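Adenosine monophosphate-protein transferase (PDB 5NH2) transfers AMP from ATP to tyrosine and threonine residues of host proteins during infection, through the Fic domain contained in this chain. Local coordinates at residues Y59-H64 / H151-G156; H37-A42 / Q66-T71. One frame throughout, in Å; residues are numbered along the deposited sequence.

Contact 1: residues Y59-H64 / H151-G156; sequences YLCHIH and HPFREG. With MG (magnesium ion), chain C.
H64 leaves the helix with CG anti to its backbone N (chi1 -173°), while F153 turns CG anti to its own carbonyl carbon, and the two rings come to lie face on face. Their planes differ by 4° and the centroids are 4.0 Å apart, an offset stack in which H64 CD2 sits over F153 CG at 3.4 Å. H64 CB lies over the same ring and adds a CH-pi contact. In this stacked position, H64 NE2 donates to E155 O at 2.8 Å; the acceptor lies in the imidazole plane, and the bond is nearly straight (N-H...O 166°). ND1 is hydrogen-bonded to G76 N, so polar partners at two points and the phenyl face fix the ring's rotation. Residues 151-156 are the loop that opens the Fic signature HPFREGNGR, whose last residues start helix 157-171, with G156 at the N-cap; E155 and G156 are among the ATP-binding residues. The E155 side chain bends at chi2 and binds the magnesium ion through OE2 at 2.4 Å. L60 sets CG at the edge of the phenyl ring, and CD2 meets F153 CE2 at 3.8 Å and P152 CG at 4.2 Å. C61 SG approaches F153 CZ obliquely, a sulfur-aromatic contact.

Contact 2: residues H37-A42 / Q66-T71; sequences HDTAKA and QLFKNT
A42 and L67 bring their backbones together, with CA atoms 5.2 Å apart, and the two backbones are 6.9 Å apart between the CA atoms of D38 and N70. The small A42 side chain allows the close approach: its CB presses on Q66 O at 3.2 Å and rests beside L67 CA. One turn earlier, T39 splits its two branches between different neighbours. CG2 lies 4.2 Å from L67 CB, whereas OG1, anti to the carbonyl carbon (chi1 -59°), is hydrogen-bonded to C35 O in its own helix and also lies 3.5 Å from F68 CE1, oblique to that ring. Here helix 28-46 packs on the C-terminal part of the Fic-domain helix 57-68 and the turn that follows, in which T71 N is hydrogen-bonded to F68 O. A water takes up L67 O, at a rather short 2.5 Å, and also donates to T39 OG1 and bonds to T71 OG1, linking the segments through solvent. A second water bonded to D38 O lies near N70 ND2, though that last separation is too short to be trusted. D38 OD2 and T71 OG1 share Y23 OH as a hydrogen-bonding partner. Elsewhere on helix 28-46, H37 is hydrogen-bonded to T43 and M64 of the chain of BiaA, the antitoxin homologue, and K41 makes a salt bridge to D65 of that chain.

In the fold
Both contacts use helix 57-68, contact 1 through its middle and contact 2 through its C-terminal end, and their centres are about 13 Å apart. They meet where F68 CZ packs against G156 CA at 3.8 Å, and the ring of F68 also meets that of H64, so one aromatic cluster runs from the signature loop toward helix 28-46. Each is largely buried, yet contact 2 has an exposed residue, N70, at its margin. Contact 1 is held by ring stacking and a direct hydrogen bond within a loop that supplies ATP-binding residues and a magnesium ligand; contact 2 relies on close helix packing and bridging water, with BiaA also engaging helix 28-46.

Contact 1: residues Y59-H64 / H151-G156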
loop_
_atom_site.group_PDB
_atom_site.type_symbol
_atom_site.label_atom_id
_atom_site.label_comp_id
_atom_site.label_asym_id
_atom_site.label_seq_id
_atom_site.Cartn_x
_atom_site.Cartn_y
_atom_site.Cartn_z
ATOM N N TYR A 59 -0.192 5.641 -17.422
ATOM C CA TYR A 59 -1.113 5.765 -16.301
ATOM C C TYR A 59 -0.361 5.774 -14.982
ATOM O O TYR A 59 -0.618 6.630 -14.130
ATOM C CB TYR A 59 -2.141 4.639 -16.327
ATOM C CG TYR A 59 -3.194 4.735 -15.221
ATOM C CD1 TYR A 59 -4.064 5.828 -15.155
ATOM C CD2 TYR A 59 -3.333 3.725 -14.256
ATOM C CE1 TYR A 59 -5.056 5.919 -14.133
ATOM C CE2 TYR A 59 -4.297 3.810 -13.270
ATOM C CZ TYR A 59 -5.167 4.914 -13.203
ATOM O OH TYR A 59 -6.147 4.989 -12.210
ATOM N N LEU A 60 0.607 4.867 -14.821
ATOM C CA LEU A 60 1.489 4.897 -13.643
ATOM C C LEU A 60 2.070 6.294 -13.397
ATOM O O LEU A 60 2.060 6.800 -12.252
ATOM C CB LEU A 60 2.616 3.876 -13.806
ATOM C CG LEU A 60 3.496 3.684 -12.601
ATOM C CD1 LEU A 60 2.752 2.874 -11.561
ATOM C CD2 LEU A 60 4.884 3.058 -12.972
ATOM N N CYS A 61 2.568 6.945 -14.477
ATOM C CA CYS A 61 3.168 8.269 -14.312
ATOM C C CYS A 61 2.119 9.340 -14.009
ATOM O O CYS A 61 2.414 10.297 -13.278
ATOM C CB CYS A 61 3.981 8.651 -15.550
ATOM S SG CYS A 61 5.521 7.680 -15.712
ATOM N N HIS A 62 0.906 9.201 -14.558
ATOM C CA HIS A 62 -0.206 10.093 -14.214
ATOM C C HIS A 62 -0.559 9.998 -12.718
ATOM O O HIS A 62 -0.703 11.016 -12.032
ATOM C CB HIS A 62 -1.426 9.749 -15.096
ATOM C CG HIS A 62 -2.707 10.422 -14.679
ATOM N ND1 HIS A 62 -3.027 11.717 -15.041
ATOM C CD2 HIS A 62 -3.760 9.969 -13.951
ATOM C CE1 HIS A 62 -4.207 12.041 -14.534
ATOM N NE2 HIS A 62 -4.669 11.001 -13.861
ATOM N N ILE A 63 -0.654 8.784 -12.181
ATOM C CA ILE A 63 -0.850 8.621 -10.733
ATOM C C ILE A 63 0.249 9.338 -9.916
ATOM O O ILE A 63 -0.047 10.105 -8.982
ATOM C CB ILE A 63 -0.919 7.129 -10.385
ATOM C CG1 ILE A 63 -2.215 6.533 -10.892
ATOM C CG2 ILE A 63 -0.804 6.944 -8.916
ATOM C CD1 ILE A 63 -2.205 5.053 -10.683
ATOM N N HIS A 64 1.532 9.068 -10.238
ATOM C CA HIS A 64 2.631 9.712 -9.502
ATOM C C HIS A 64 2.535 11.235 -9.632
ATOM O O HIS A 64 2.709 11.980 -8.650
ATOM C CB HIS A 64 3.982 9.177 -10.014
ATOM C CG HIS A 64 5.177 9.644 -9.231
ATOM N ND1 HIS A 64 5.803 10.851 -9.472
ATOM C CD2 HIS A 64 5.879 9.053 -8.224
ATOM C CE1 HIS A 64 6.808 10.999 -8.625
ATOM N NE2 HIS A 64 6.888 9.914 -7.869
ATOM N N HIS A 151 11.108 -0.002 -9.730
ATOM C CA HIS A 151 11.192 1.046 -8.706
ATOM C C HIS A 151 11.538 2.334 -9.441
ATOM O O HIS A 151 12.590 2.942 -9.205
ATOM C CB HIS A 151 12.248 0.635 -7.658
ATOM C CG HIS A 151 12.273 1.476 -6.423
ATOM N ND1 HIS A 151 11.436 1.252 -5.347
ATOM C CD2 HIS A 151 13.070 2.519 -6.071
ATOM C CE1 HIS A 151 11.699 2.141 -4.397
ATOM N NE2 HIS A 151 12.671 2.936 -4.820
ATOM N N PRO A 152 10.754 2.668 -10.461
ATOM C CA PRO A 152 11.227 3.616 -11.476
ATOM C C PRO A 152 11.252 5.073 -11.049
ATOM O O PRO A 152 11.723 5.884 -11.867
ATOM C CB PRO A 152 10.244 3.420 -12.657
ATOM C CG PRO A 152 8.936 3.028 -12.003
ATOM C CD PRO A 152 9.363 2.207 -10.717
ATOM N N PHE A 153 10.661 5.467 -9.903
ATOM C CA PHE A 153 10.636 6.876 -9.505
ATOM C C PHE A 153 11.724 7.184 -8.481
ATOM O O PHE A 153 12.213 6.299 -7.779
ATOM C CB PHE A 153 9.267 7.322 -8.946
ATOM C CG PHE A 153 8.140 7.135 -9.917
ATOM C CD1 PHE A 153 7.892 8.086 -10.890
ATOM C CD2 PHE A 153 7.359 5.977 -9.885
ATOM C CE1 PHE A 153 6.876 7.912 -11.812
ATOM C CE2 PHE A 153 6.341 5.782 -10.817
ATOM C CZ PHE A 153 6.087 6.744 -11.784
ATOM N N ARG A 154 12.152 8.452 -8.469
ATOM C CA ARG A 154 13.098 8.925 -7.464
ATOM C C ARG A 154 12.564 8.748 -6.042
ATOM O O ARG A 154 13.331 8.398 -5.130
ATOM C CB ARG A 154 13.447 10.391 -7.732
ATOM C CG ARG A 154 14.282 10.991 -6.643
ATOM C CD ARG A 154 15.561 10.204 -6.467
ATOM N NE ARG A 154 16.467 10.807 -5.492
ATOM C CZ ARG A 154 16.475 10.495 -4.200
ATOM N NH1 ARG A 154 15.617 9.600 -3.726
ATOM N NH2 ARG A 154 17.342 11.076 -3.374
ATOM N N GLU A 155 11.267 9.026 -5.825
ATOM C CA GLU A 155 10.587 8.813 -4.546
ATOM C C GLU A 155 9.072 8.644 -4.789
ATOM O O GLU A 155 8.538 9.097 -5.812
ATOM C CB GLU A 155 10.892 9.973 -3.591
ATOM C CG GLU A 155 10.211 9.898 -2.221
ATOM C CD GLU A 155 10.948 9.026 -1.216
ATOM O OE1 GLU A 155 12.158 9.275 -0.993
ATOM O OE2 GLU A 155 10.306 8.103 -0.650
ATOM N N GLY A 156 8.386 7.969 -3.840
ATOM C CA GLY A 156 6.981 7.638 -3.974
ATOM C C GLY A 156 6.636 6.365 -4.762
ATOM O O GLY A 156 5.512 6.261 -5.301
HETATM MG MG MG C . 8.256 6.810 -0.484
#

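Contact 2: residues H37-A42 / Q66-T71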
loop_
_atom_site.group_PDB
_atom_site.type_symbol
_atom_site.label_atom_id
_atom_site.label_comp_id
_atom_site.label_asym_id
_atom_site.label_seq_id
_atom_site.Cartn_x
_atom_site.Cartn_y
_atom_site.Cartn_z
ATOM N N HIS A 37 0.914 15.642 3.877
ATOM C CA HIS A 37 -0.395 16.273 3.990
ATOM C C HIS A 37 -1.002 16.506 2.616
ATOM O O HIS A 37 -2.179 16.153 2.368
ATOM C CB HIS A 37 -0.233 17.582 4.757
ATOM C CG HIS A 37 -1.464 18.427 4.806
ATOM N ND1 HIS A 37 -2.248 18.522 5.933
ATOM C CD2 HIS A 37 -2.004 19.270 3.897
ATOM C CE1 HIS A 37 -3.233 19.372 5.709
ATOM N NE2 HIS A 37 -3.106 19.840 4.481
ATOM N N ASP A 38 -0.178 17.036 1.687
ATOM C CA ASP A 38 -0.652 17.296 0.331
ATOM C C ASP A 38 -0.945 15.998 -0.397
ATOM O O ASP A 38 -1.919 15.922 -1.151
ATOM C CB ASP A 38 0.379 18.129 -0.442
ATOM C CG ASP A 38 0.405 19.610 0.008
ATOM O OD1 ASP A 38 -0.584 20.053 0.641
ATOM O OD2 ASP A 38 1.413 20.331 -0.263
ATOM N N THR A 39 -0.099 14.962 -0.195
ATOM C CA THR A 39 -0.333 13.670 -0.847
ATOM C C THR A 39 -1.606 13.015 -0.332
ATOM O O THR A 39 -2.313 12.346 -1.097
ATOM C CB THR A 39 0.850 12.742 -0.629
ATOM O OG1 THR A 39 2.008 13.362 -1.170
ATOM C CG2 THR A 39 0.640 11.421 -1.322
ATOM N N ALA A 40 -1.939 13.219 0.949
ATOM C CA ALA A 40 -3.263 12.789 1.417
ATOM C C ALA A 40 -4.374 13.498 0.642
ATOM O O ALA A 40 -5.338 12.864 0.159
ATOM C CB ALA A 40 -3.408 13.054 2.915
ATOM N N LYS A 41 -4.248 14.809 0.486
ATOM C CA LYS A 41 -5.284 15.519 -0.256
ATOM C C LYS A 41 -5.420 14.948 -1.665
ATOM O O LYS A 41 -6.543 14.656 -2.110
ATOM C CB LYS A 41 -4.988 17.029 -0.297
ATOM C CG LYS A 41 -6.063 17.812 -1.076
ATOM C CD LYS A 41 -5.571 19.179 -1.541
ATOM C CE LYS A 41 -6.578 19.880 -2.449
ATOM N NZ LYS A 41 -6.094 21.184 -2.951
ATOM N N ALA A 42 -4.272 14.721 -2.353
ATOM C CA ALA A 42 -4.288 14.213 -3.730
ATOM C C ALA A 42 -4.893 12.815 -3.816
ATOM O O ALA A 42 -5.624 12.523 -4.758
ATOM C CB ALA A 42 -2.878 14.218 -4.369
ATOM N N GLN A 66 -0.210 13.008 -10.056
ATOM C CA GLN A 66 -1.287 13.607 -9.271
ATOM C C GLN A 66 -0.921 13.588 -7.789
ATOM O O GLN A 66 -1.187 14.559 -7.072
ATOM C CB GLN A 66 -2.634 12.911 -9.542
ATOM C CG GLN A 66 -3.130 13.165 -10.997
ATOM C CD GLN A 66 -3.451 14.625 -11.280
ATOM O OE1 GLN A 66 -2.829 15.260 -12.129
ATOM N NE2 GLN A 66 -4.423 15.164 -10.561
ATOM N N LEU A 67 -0.228 12.538 -7.333
ATOM C CA LEU A 67 0.089 12.469 -5.898
ATOM C C LEU A 67 1.045 13.584 -5.487
ATOM O O LEU A 67 0.900 14.155 -4.402
ATOM C CB LEU A 67 0.668 11.086 -5.488
ATOM C CG LEU A 67 -0.210 9.832 -5.688
ATOM C CD1 LEU A 67 0.482 8.535 -5.264
ATOM C CD2 LEU A 67 -1.618 9.946 -5.050
ATOM N N PHE A 68 2.079 13.835 -6.295
ATOM C CA PHE A 68 3.207 14.663 -5.880
ATOM C C PHE A 68 3.342 16.015 -6.588
ATOM O O PHE A 68 4.341 16.711 -6.353
ATOM C CB PHE A 68 4.490 13.835 -6.007
ATOM C CG PHE A 68 4.465 12.612 -5.139
ATOM C CD1 PHE A 68 4.586 12.729 -3.756
ATOM C CD2 PHE A 68 4.269 11.341 -5.698
ATOM C CE1 PHE A 68 4.512 11.589 -2.926
ATOM C CE2 PHE A 68 4.203 10.178 -4.894
ATOM C CZ PHE A 68 4.324 10.303 -3.494
ATOM N N LYS A 69 2.412 16.378 -7.479
ATOM C CA LYS A 69 2.508 17.629 -8.228
ATOM C C LYS A 69 2.661 18.867 -7.338
ATOM O O LYS A 69 3.230 19.868 -7.771
ATOM C CB LYS A 69 1.261 17.793 -9.113
ATOM C CG LYS A 69 -0.039 17.854 -8.316
ATOM C CD LYS A 69 -1.301 17.669 -9.194
ATOM C CE LYS A 69 -1.321 18.626 -10.343
ATOM N NZ LYS A 69 -1.204 20.052 -9.874
ATOM N N ASN A 70 2.098 18.870 -6.140
ATOM C CA ASN A 70 2.258 20.053 -5.311
ATOM C C ASN A 70 3.561 20.038 -4.518
ATOM O O ASN A 70 3.893 21.036 -3.858
ATOM C CB ASN A 70 1.060 20.181 -4.383
ATOM C CG ASN A 70 -0.215 20.495 -5.144
ATOM O OD1 ASN A 70 -0.225 21.381 -5.983
ATOM N ND2 ASN A 70 -1.274 19.758 -4.878
ATOM N N THR A 71 4.309 18.937 -4.578
ATOM C CA THR A 71 5.538 18.810 -3.825
ATOM C C THR A 71 6.755 18.980 -4.738
ATOM O O THR A 71 7.548 19.908 -4.511
ATOM C CB THR A 71 5.560 17.466 -3.074
ATOM O OG1 THR A 71 4.424 17.376 -2.213
ATOM C CG2 THR A 71 6.875 17.290 -2.232
HETATM O O HOH W 1 -1.896 17.931 -3.407
HETATM O O HOH W 2 1.975 15.895 -2.913
#